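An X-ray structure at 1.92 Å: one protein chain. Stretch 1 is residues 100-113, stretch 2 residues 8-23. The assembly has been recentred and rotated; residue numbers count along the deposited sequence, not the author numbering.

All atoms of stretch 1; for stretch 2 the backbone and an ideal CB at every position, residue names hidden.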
ATOM      1  N   SER B 100      25.184  10.175  -6.126  1.00 19.71           N
ATOM      2  CA  SER B 100      26.251   9.278  -6.543  1.00 21.55           C
ATOM      3  C   SER B 100      26.805   8.516  -5.342  1.00 24.36           C
ATOM      4  O   SER B 100      27.095   7.322  -5.426  1.00 22.07           O
ATOM      5  CB  SER B 100      27.350  10.050  -7.278  1.00 20.95           C
ATOM      6  OG  SER B 100      26.851  10.575  -8.499  1.00 23.88           O
ATOM      7  N   ALA B 101      26.925   9.193  -4.205  1.00 20.76           N
ATOM      8  CA  ALA B 101      27.416   8.532  -3.007  1.00 23.06           C
ATOM      9  C   ALA B 101      26.366   7.553  -2.494  1.00 22.11           C
ATOM     10  O   ALA B 101      26.702   6.495  -1.964  1.00 22.55           O
ATOM     11  CB  ALA B 101      27.793   9.551  -1.938  1.00 22.74           C
ATOM     12  N   LEU B 102      25.094   7.902  -2.654  1.00 20.65           N
ATOM     13  CA  LEU B 102      24.013   7.011  -2.225  1.00 20.46           C
ATOM     14  C   LEU B 102      24.069   5.710  -3.015  1.00 20.49           C
ATOM     15  O   LEU B 102      23.815   4.641  -2.474  1.00 19.13           O
ATOM     16  CB  LEU B 102      22.660   7.693  -2.424  1.00 19.58           C
ATOM     17  CG  LEU B 102      21.409   6.885  -2.109  1.00 20.61           C
ATOM     18  CD1 LEU B 102      21.444   6.415  -0.666  1.00 18.31           C
ATOM     19  CD2 LEU B 102      20.179   7.746  -2.346  1.00 22.01           C
ATOM     20  N   SER B 103      24.419   5.800  -4.296  1.00 19.30           N
ATOM     21  CA  SER B 103      24.559   4.592  -5.111  1.00 21.30           C
ATOM     22  C   SER B 103      25.641   3.687  -4.569  1.00 21.19           C
ATOM     23  O   SER B 103      25.524   2.464  -4.649  1.00 22.08           O
ATOM     24  CB  SER B 103      24.865   4.934  -6.566  1.00 20.36           C
ATOM     25  OG  SER B 103      23.740   5.535  -7.173  1.00 21.97           O
ATOM     26  N   LEU B 104      26.709   4.284  -4.038  1.00 20.63           N
ATOM     27  CA  LEU B 104      27.794   3.495  -3.464  1.00 20.51           C
ATOM     28  C   LEU B 104      27.331   2.778  -2.190  1.00 26.76           C
ATOM     29  O   LEU B 104      27.683   1.618  -1.962  1.00 23.36           O
ATOM     30  CB  LEU B 104      29.023   4.366  -3.181  1.00 21.80           C
ATOM     31  CG  LEU B 104      29.602   5.215  -4.318  1.00 24.41           C
ATOM     32  CD1 LEU B 104      30.866   5.924  -3.868  1.00 24.73           C
ATOM     33  CD2 LEU B 104      29.886   4.370  -5.550  1.00 25.43           C
ATOM     34  N   GLN B 105      26.542   3.461  -1.364  1.00 20.47           N
ATOM     35  CA  GLN B 105      25.974   2.820  -0.176  1.00 21.54           C
ATOM     36  C   GLN B 105      25.023   1.691  -0.556  1.00 19.77           C
ATOM     37  O   GLN B 105      25.046   0.623   0.057  1.00 22.32           O
ATOM     38  CB  GLN B 105      25.229   3.843   0.688  1.00 21.65           C
ATOM     39  CG  GLN B 105      26.133   4.825   1.407  1.00 22.80           C
ATOM     40  CD  GLN B 105      25.344   5.910   2.096  1.00 26.18           C
ATOM     41  OE1 GLN B 105      24.743   6.763   1.440  1.00 25.59           O
ATOM     42  NE2 GLN B 105      25.307   5.864   3.427  1.00 22.51           N
ATOM     43  N   ILE B 106      24.181   1.928  -1.555  1.00 19.10           N
ATOM     44  CA  ILE B 106      23.247   0.895  -1.995  1.00 20.63           C
ATOM     45  C   ILE B 106      24.014  -0.306  -2.569  1.00 19.77           C
ATOM     46  O   ILE B 106      23.674  -1.459  -2.318  1.00 19.89           O
ATOM     47  CB  ILE B 106      22.240   1.440  -3.028  1.00 20.46           C
ATOM     48  CG1 ILE B 106      21.322   2.484  -2.381  1.00 17.31           C
ATOM     49  CG2 ILE B 106      21.405   0.308  -3.596  1.00 19.66           C
ATOM     50  CD1 ILE B 106      20.415   3.232  -3.396  1.00 18.18           C
ATOM     51  N   ARG B 107      25.063  -0.027  -3.331  1.00 17.31           N
ATOM     52  CA  ARG B 107      25.883  -1.083  -3.910  1.00 20.64           C
ATOM     53  C   ARG B 107      26.485  -1.979  -2.837  1.00 22.73           C
ATOM     54  O   ARG B 107      26.452  -3.218  -2.933  1.00 22.19           O
ATOM     55  CB  ARG B 107      26.986  -0.441  -4.763  1.00 21.47           C
ATOM     56  CG  ARG B 107      28.046  -1.378  -5.273  1.00 26.77           C
ATOM     57  CD  ARG B 107      29.360  -1.012  -4.622  1.00 36.65           C
ATOM     58  NE  ARG B 107      30.178  -0.125  -5.428  1.00 40.55           N
ATOM     59  CZ  ARG B 107      31.061   0.742  -4.933  1.00 40.89           C
ATOM     60  NH1 ARG B 107      31.225   0.875  -3.624  1.00 40.46           N
ATOM     61  NH2 ARG B 107      31.762   1.498  -5.755  1.00 39.41           N
ATOM     62  N   ASP B 108      27.031  -1.366  -1.798  1.00 21.91           N
ATOM     63  CA  ASP B 108      27.672  -2.156  -0.763  1.00 21.52           C
ATOM     64  C   ASP B 108      26.650  -2.917   0.076  1.00 21.57           C
ATOM     65  O   ASP B 108      26.931  -4.008   0.579  1.00 21.70           O
ATOM     66  CB  ASP B 108      28.581  -1.268   0.087  1.00 22.67           C
ATOM     67  CG  ASP B 108      29.756  -0.718  -0.714  1.00 33.45           C
ATOM     68  OD1 ASP B 108      30.142  -1.365  -1.715  1.00 30.01           O
ATOM     69  OD2 ASP B 108      30.283   0.356  -0.345  1.00 34.67           O
ATOM     70  N   SER B 109      25.463  -2.343   0.204  1.00 19.63           N
ATOM     71  CA  SER B 109      24.377  -3.001   0.914  1.00 21.52           C
ATOM     72  C   SER B 109      23.881  -4.204   0.110  1.00 21.63           C
ATOM     73  O   SER B 109      23.624  -5.271   0.664  1.00 21.46           O
ATOM     74  CB  SER B 109      23.237  -2.001   1.131  1.00 20.61           C
ATOM     75  OG  SER B 109      23.637  -0.980   2.023  1.00 22.79           O
ATOM     76  N   MET B 110      23.741  -4.020  -1.200  1.00 19.51           N
ATOM     77  CA  MET B 110      23.322  -5.109  -2.083  1.00 18.92           C
ATOM     78  C   MET B 110      24.244  -6.313  -2.023  1.00 20.30           C
ATOM     79  O   MET B 110      23.789  -7.457  -2.139  1.00 22.88           O
ATOM     80  CB  MET B 110      23.223  -4.630  -3.532  1.00 18.41           C
ATOM     81  CG  MET B 110      21.995  -3.819  -3.823  1.00 24.73           C
ATOM     82  SD  MET B 110      21.839  -3.542  -5.601  1.00 29.27           S
ATOM     83  CE  MET B 110      21.494  -5.205  -6.186  1.00 21.15           C
ATOM     84  N   SER B 111      25.540  -6.060  -1.863  1.00 21.29           N
ATOM     85  CA  SER B 111      26.510  -7.140  -1.802  1.00 24.52           C
ATOM     86  C   SER B 111      26.180  -8.088  -0.660  1.00 25.89           C
ATOM     87  O   SER B 111      26.309  -9.306  -0.796  1.00 22.31           O
ATOM     88  CB  SER B 111      27.924  -6.578  -1.634  1.00 28.82           C
ATOM     89  OG  SER B 111      28.278  -5.827  -2.779  1.00 32.84           O
ATOM     90  N   TYR B 112      25.749  -7.525   0.465  1.00 22.39           N
ATOM     91  CA  TYR B 112      25.397  -8.340   1.629  1.00 22.79           C
ATOM     92  C   TYR B 112      24.064  -9.066   1.422  1.00 22.11           C
ATOM     93  O   TYR B 112      23.921 -10.230   1.802  1.00 24.33           O
ATOM     94  CB  TYR B 112      25.333  -7.485   2.903  1.00 16.95           C
ATOM     95  CG  TYR B 112      26.679  -7.127   3.495  1.00 25.32           C
ATOM     96  CD1 TYR B 112      27.429  -8.070   4.199  1.00 26.92           C
ATOM     97  CD2 TYR B 112      27.194  -5.846   3.374  1.00 26.34           C
ATOM     98  CE1 TYR B 112      28.667  -7.747   4.747  1.00 31.79           C
ATOM     99  CE2 TYR B 112      28.430  -5.513   3.924  1.00 25.36           C
ATOM    100  CZ  TYR B 112      29.157  -6.465   4.606  1.00 32.59           C
ATOM    101  OH  TYR B 112      30.378  -6.122   5.148  1.00 30.01           O
ATOM    102  N   VAL B 113      23.093  -8.376   0.838  1.00 19.78           N
ATOM    103  CA  VAL B 113      21.786  -8.980   0.577  1.00 21.22           C
ATOM    104  C   VAL B 113      21.941 -10.165  -0.362  1.00 22.33           C
ATOM    105  O   VAL B 113      21.376 -11.228  -0.128  1.00 21.23           O
ATOM    106  CB  VAL B 113      20.836  -7.969  -0.050  1.00 19.68           C
ATOM    107  CG1 VAL B 113      19.491  -8.633  -0.398  1.00 17.10           C
ATOM    108  CG2 VAL B 113      20.628  -6.795   0.904  1.00 19.99           C
ATOM    109  N   UNK B   8      25.264  -5.056  12.558  1.00 29.49           N
ATOM    110  CA  UNK B   8      26.282  -4.013  12.685  1.00 32.33           C
ATOM    111  C   UNK B   8      26.851  -3.520  11.355  1.00 31.42           C
ATOM    112  O   UNK B   8      26.979  -2.313  11.143  1.00 29.78           O
ATOM    113  CB  UNK B   8      27.429  -4.533  13.554  1.00 32.33           C
ATOM    114  N   UNK B   9      27.194  -4.442  10.461  1.00 29.03           N
ATOM    115  CA  UNK B   9      27.869  -4.053   9.226  1.00 32.68           C
ATOM    116  C   UNK B   9      26.929  -3.331   8.272  1.00 27.50           C
ATOM    117  O   UNK B   9      27.370  -2.554   7.424  1.00 28.98           O
ATOM    118  CB  UNK B   9      28.462  -5.284   8.538  1.00 32.68           C
ATOM    119  N   UNK B  10      25.625  -3.572   8.401  1.00 20.89           N
ATOM    120  CA  UNK B  10      24.679  -2.853   7.550  1.00 19.11           C
ATOM    121  C   UNK B  10      24.413  -1.448   8.096  1.00 24.86           C
ATOM    122  O   UNK B  10      24.409  -0.476   7.350  1.00 20.92           O
ATOM    123  CB  UNK B  10      23.368  -3.633   7.435  1.00 19.11           C
ATOM    124  N   UNK B  11      24.208  -1.319   9.402  1.00 23.45           N
ATOM    125  CA  UNK B  11      23.939   0.014   9.927  1.00 25.64           C
ATOM    126  C   UNK B  11      25.177   0.912   9.788  1.00 29.22           C
ATOM    127  O   UNK B  11      25.048   2.127   9.651  1.00 27.85           O
ATOM    128  CB  UNK B  11      23.503  -0.071  11.391  1.00 25.64           C
ATOM    129  N   UNK B  12      26.357   0.301   9.798  1.00 22.23           N
ATOM    130  CA  UNK B  12      27.606   1.036   9.637  1.00 23.93           C
ATOM    131  C   UNK B  12      27.659   1.713   8.272  1.00 24.59           C
ATOM    132  O   UNK B  12      28.126   2.843   8.145  1.00 25.04           O
ATOM    133  CB  UNK B  12      28.805   0.102   9.813  1.00 23.93           C
ATOM    134  N   UNK B  13      27.150   1.028   7.255  1.00 23.05           N
ATOM    135  CA  UNK B  13      27.138   1.575   5.906  1.00 22.88           C
ATOM    136  C   UNK B  13      26.301   2.849   5.856  1.00 27.62           C
ATOM    137  O   UNK B  13      26.658   3.813   5.181  1.00 25.94           O
ATOM    138  CB  UNK B  13      26.600   0.543   4.913  1.00 22.88           C
ATOM    139  N   UNK B  14      25.179   2.840   6.569  1.00 24.06           N
ATOM    140  CA  UNK B  14      24.266   3.969   6.582  1.00 23.63           C
ATOM    141  C   UNK B  14      24.520   4.969   7.681  1.00 26.64           C
ATOM    142  O   UNK B  14      23.817   5.998   7.776  1.00 27.61           O
ATOM    143  CB  UNK B  14      22.828   3.459   6.700  1.00 23.63           C
ATOM    144  N   UNK B  15      25.513   4.696   8.520  1.00 23.39           N
ATOM    145  CA  UNK B  15      25.892   5.608   9.598  1.00 28.43           C
ATOM    146  C   UNK B  15      26.517   6.882   9.034  1.00 31.37           C
ATOM    147  O   UNK B  15      27.109   6.858   7.955  1.00 25.67           O
ATOM    148  CB  UNK B  15      26.864   4.924  10.561  1.00 28.43           C
ATOM    149  N   UNK B  16      26.373   7.997   9.747  1.00 25.39           N
ATOM    150  CA  UNK B  16      26.875   9.273   9.237  1.00 27.15           C
ATOM    151  C   UNK B  16      28.321   9.189   8.750  1.00 30.40           C
ATOM    152  O   UNK B  16      28.678   9.808   7.751  1.00 29.20           O
ATOM    153  CB  UNK B  16      26.764  10.344  10.324  1.00 27.15           C
ATOM    154  N   UNK B  17      29.159   8.430   9.449  1.00 26.93           N
ATOM    155  CA  UNK B  17      30.574   8.387   9.063  1.00 29.02           C
ATOM    156  C   UNK B  17      30.795   7.841   7.647  1.00 27.96           C
ATOM    157  O   UNK B  17      31.577   8.397   6.872  1.00 27.56           O
ATOM    158  CB  UNK B  17      31.353   7.531  10.064  1.00 29.02           C
ATOM    159  N   UNK B  18      30.123   6.746   7.311  1.00 26.93           N
ATOM    160  CA  UNK B  18      30.265   6.191   5.971  1.00 28.25           C
ATOM    161  C   UNK B  18      29.519   7.016   4.931  1.00 28.00           C
ATOM    162  O   UNK B  18      29.945   7.097   3.770  1.00 24.58           O
ATOM    163  CB  UNK B  18      29.763   4.746   5.945  1.00 28.25           C
ATOM    164  N   UNK B  19      28.408   7.625   5.337  1.00 27.56           N
ATOM    165  CA  UNK B  19      27.680   8.511   4.424  1.00 28.20           C
ATOM    166  C   UNK B  19      28.614   9.608   3.915  1.00 27.19           C
ATOM    167  O   UNK B  19      28.681   9.865   2.712  1.00 23.03           O
ATOM    168  CB  UNK B  19      26.461   9.124   5.117  1.00 28.20           C
ATOM    169  N   UNK B  20      29.344  10.240   4.829  1.00 22.31           N
ATOM    170  CA  UNK B  20      30.281  11.298   4.443  1.00 29.10           C
ATOM    171  C   UNK B  20      31.528  10.751   3.753  1.00 26.60           C
ATOM    172  O   UNK B  20      32.086  11.402   2.876  1.00 26.85           O
ATOM    173  CB  UNK B  20      30.691  12.106   5.676  1.00 29.10           C
ATOM    174  N   UNK B  21      31.977   9.561   4.148  1.00 24.91           N
ATOM    175  CA  UNK B  21      33.143   8.967   3.488  1.00 27.60           C
ATOM    176  C   UNK B  21      32.839   8.693   2.008  1.00 27.00           C
ATOM    177  O   UNK B  21      33.694   8.874   1.136  1.00 27.35           O
ATOM    178  CB  UNK B  21      33.557   7.674   4.194  1.00 27.60           C
ATOM    179  N   UNK B  22      31.616   8.262   1.718  1.00 22.94           N
ATOM    180  CA  UNK B  22      31.239   8.027   0.325  1.00 23.24           C
ATOM    181  C   UNK B  22      31.078   9.340  -0.427  1.00 26.34           C
ATOM    182  O   UNK B  22      31.463   9.439  -1.598  1.00 26.03           O
ATOM    183  CB  UNK B  22      29.943   7.218   0.251  1.00 23.24           C
ATOM    184  N   UNK B  23      30.536  10.357   0.241  1.00 24.32           N
ATOM    185  CA  UNK B  23      30.459  11.689  -0.365  1.00 28.20           C
ATOM    186  C   UNK B  23      31.852  12.200  -0.725  1.00 25.63           C
ATOM    187  O   UNK B  23      32.060  12.792  -1.792  1.00 28.06           O
ATOM    188  CB  UNK B  23      29.766  12.670   0.583  1.00 28.20           C
TER

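Position 8 has helical angles (-52/-46) and nothing of stretch 1 within 5.5 Å of its ideal CB, so almost any helix-compatible residue would suit; it is Ala8. At 9 the CB points toward stretch 1, 4.0 Å from Tyr112 OH. A flexible chain with methylenes to lay on the ring would fit. Glu9 does so: its CG lies over one face, 4.1 Å from the centroid of the Tyr112 ring and 24° off the normal.

Position 10 points sideways, so only a side chain of some length reaches across, and the ring of Tyr112 favours an apolar one. Ile10 brings CD1 to 3.6 Å from Tyr112 CD2. Positions 11 and 12 are out of reach and leave the choice open; they hold Ser11 and Lys12.

At 13 the CB points toward stretch 1, 4.4 Å from Ser109 OG and 5.1 Å from Gln105 O. The hollow among Gln105, Asp108, Ser109 and Tyr112 would take a medium-sized aliphatic group. Ile13 fills it, with CD1 4.0 Å from Tyr112 CE2. Its backbone O accepts a nearly linear bond from Gln105 NE2 (3.0 Å, 170°).

Position 14 starts sideways, its CB 4.8 Å from Gln105 NE2. Beyond lies a groove lined by Leu102, Gln105, Ile106 and Ser109, calling for a long apolar or aromatic side chain. Trp14 occupies it: Gln105 CB lies over the six-membered ring, 4.2 Å from its centroid, while Leu102 CD1 meets the edge 3.5 Å from Trp14 CZ3. Trp14 NE1 donates a weak bond to Ser109 OG (3.1 Å, 122°).

The extended psi of 151° at 15 marks an N-cap, where serine, threonine, aspartate or asparagine are common; Ala15 stands there, pointing away. Positions 16 and 17, one pointing away and the other out of reach, would suit any helix-compatible residue; they are Asp16 and Glu17.

At 18 the CB points sideways, 5.2 Å from Gln105 NE2, and a polar group could work here. Asn18 ND2 donates to Ile13 O (2.8 Å), the same oxygen that Gln105 uses, and a water links ND2 to Asp108 OD2. At 19 the CB is 3.8 Å from Gln105 NE2, and small or flexible chains would fit; Lys19 NZ shares a water with Gln105 NE2. Positions 20 and 21, away and out of reach, carry Tyr20 and Ala21.

At 22 the CB points toward stretch 1, 3.9 Å from Ala101 CB, with Asp108 farther along: aliphatic or long basic chains suit. Lys22 packs CD 3.8 Å from Leu104 CB, and its NZ reaches Asp108 OD2 through a water. Position 23 points away, yet its CB is 4.5 Å from Ala101 CB, favouring an apolar residue; Met23 places CG 3.9 Å from Ala101 CB.

Stretch 2 8-23: AEISKIWADENKYAKM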
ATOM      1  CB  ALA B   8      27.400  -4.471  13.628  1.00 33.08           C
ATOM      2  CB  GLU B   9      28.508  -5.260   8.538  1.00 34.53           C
ATOM      3  CG  GLU B   9      27.522  -6.333   8.123  1.00 34.65           C
ATOM      4  CD  GLU B   9      27.532  -7.509   9.080  1.00 38.07           C
ATOM      5  OE1 GLU B   9      27.455  -8.663   8.600  1.00 38.96           O
ATOM      6  OE2 GLU B   9      27.614  -7.276  10.312  1.00 41.15           O
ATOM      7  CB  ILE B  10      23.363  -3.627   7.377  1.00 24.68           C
ATOM      8  CG1 ILE B  10      23.653  -5.049   6.887  1.00 31.19           C
ATOM      9  CG2 ILE B  10      22.426  -2.897   6.412  1.00 23.51           C
ATOM     10  CD1 ILE B  10      24.464  -5.106   5.590  1.00 32.95           C
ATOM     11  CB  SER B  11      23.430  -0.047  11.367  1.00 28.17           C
ATOM     12  OG  SER B  11      24.354  -0.696  12.194  1.00 33.80           O
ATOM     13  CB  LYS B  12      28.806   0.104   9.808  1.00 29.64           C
ATOM     14  CG  LYS B  12      30.151   0.807   9.736  1.00 37.50           C
ATOM     15  CD  LYS B  12      31.289  -0.140  10.079  1.00 44.31           C
ATOM     16  CE  LYS B  12      32.634   0.565  10.013  1.00 54.24           C
ATOM     17  NZ  LYS B  12      33.098   0.743   8.611  1.00 58.83           N
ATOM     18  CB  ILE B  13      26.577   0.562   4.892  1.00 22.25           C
ATOM     19  CG1 ILE B  13      27.569  -0.584   4.676  1.00 24.52           C
ATOM     20  CG2 ILE B  13      26.254   1.246   3.574  1.00 21.72           C
ATOM     21  CD1 ILE B  13      26.949  -1.821   4.065  1.00 20.92           C
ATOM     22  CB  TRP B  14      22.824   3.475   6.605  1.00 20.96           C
ATOM     23  CG  TRP B  14      22.505   2.620   5.404  1.00 22.01           C
ATOM     24  CD1 TRP B  14      22.570   1.234   5.305  1.00 18.71           C
ATOM     25  CD2 TRP B  14      22.090   3.076   4.070  1.00 20.00           C
ATOM     26  NE1 TRP B  14      22.221   0.815   4.046  1.00 17.91           N
ATOM     27  CE2 TRP B  14      21.922   1.869   3.257  1.00 18.37           C
ATOM     28  CE3 TRP B  14      21.843   4.312   3.495  1.00 23.36           C
ATOM     29  CZ2 TRP B  14      21.525   1.925   1.935  1.00 19.52           C
ATOM     30  CZ3 TRP B  14      21.442   4.355   2.158  1.00 23.76           C
ATOM     31  CH2 TRP B  14      21.289   3.189   1.399  1.00 24.53           C
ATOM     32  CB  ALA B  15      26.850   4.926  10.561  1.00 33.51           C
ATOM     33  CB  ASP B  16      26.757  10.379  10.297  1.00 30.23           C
ATOM     34  CG  ASP B  16      25.349  10.937  10.420  1.00 32.75           C
ATOM     35  OD1 ASP B  16      24.473  10.596   9.596  1.00 32.69           O
ATOM     36  OD2 ASP B  16      25.128  11.745  11.345  1.00 41.40           O
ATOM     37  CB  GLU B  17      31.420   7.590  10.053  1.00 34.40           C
ATOM     38  CG  GLU B  17      32.890   7.544   9.636  1.00 46.30           C
ATOM     39  CD  GLU B  17      33.751   6.696  10.549  1.00 60.04           C
ATOM     40  OE1 GLU B  17      34.509   7.281  11.355  1.00 65.61           O
ATOM     41  OE2 GLU B  17      33.684   5.451  10.449  1.00 62.74           O
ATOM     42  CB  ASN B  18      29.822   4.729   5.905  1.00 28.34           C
ATOM     43  CG  ASN B  18      30.127   4.103   4.561  1.00 29.38           C
ATOM     44  OD1 ASN B  18      31.294   3.990   4.175  1.00 29.07           O
ATOM     45  ND2 ASN B  18      29.084   3.714   3.828  1.00 22.78           N
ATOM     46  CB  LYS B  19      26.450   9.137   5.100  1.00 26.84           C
ATOM     47  CG  LYS B  19      25.654  10.053   4.172  1.00 30.52           C
ATOM     48  CD  LYS B  19      25.291  11.388   4.822  1.00 35.81           C
ATOM     49  CE  LYS B  19      24.154  11.247   5.815  1.00 39.39           C
ATOM     50  NZ  LYS B  19      22.975  10.547   5.218  1.00 46.12           N
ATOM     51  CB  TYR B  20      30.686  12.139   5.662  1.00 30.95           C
ATOM     52  CG  TYR B  20      29.520  12.842   6.321  1.00 34.52           C
ATOM     53  CD1 TYR B  20      28.565  13.512   5.565  1.00 37.99           C
ATOM     54  CD2 TYR B  20      29.368  12.819   7.697  1.00 39.85           C
ATOM     55  CE1 TYR B  20      27.490  14.145   6.172  1.00 42.83           C
ATOM     56  CE2 TYR B  20      28.308  13.444   8.308  1.00 43.21           C
ATOM     57  CZ  TYR B  20      27.371  14.103   7.549  1.00 46.06           C
ATOM     58  OH  TYR B  20      26.316  14.723   8.181  1.00 51.82           O
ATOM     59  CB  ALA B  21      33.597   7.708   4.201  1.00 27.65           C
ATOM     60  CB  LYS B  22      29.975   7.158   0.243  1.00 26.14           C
ATOM     61  CG  LYS B  22      30.185   5.717   0.761  1.00 28.02           C
ATOM     62  CD  LYS B  22      31.174   4.941  -0.108  1.00 30.84           C
ATOM     63  CE  LYS B  22      32.535   4.768   0.553  1.00 38.55           C
ATOM     64  NZ  LYS B  22      32.549   3.752   1.651  1.00 40.22           N
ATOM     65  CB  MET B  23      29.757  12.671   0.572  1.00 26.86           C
ATOM     66  CG  MET B  23      28.238  12.499   0.611  1.00 29.49           C
ATOM     67  SD  MET B  23      27.479  13.676   1.752  1.00 36.89           S
ATOM     68  CE  MET B  23      25.750  13.167   1.650  1.00 41.19           C
TER
HETATM   69  O   HOH W   1      23.368   7.378   5.147  1.00 26.10           O
HETATM   70  O   HOH W   2      29.532   1.831   1.709  1.00 34.31           O
HETATM   71  O   HOH W   3      26.624   9.035   0.927  1.00 30.28           O
HETATM   72  O   HOH W   4      32.515   1.449  -0.050  1.00 51.36           O
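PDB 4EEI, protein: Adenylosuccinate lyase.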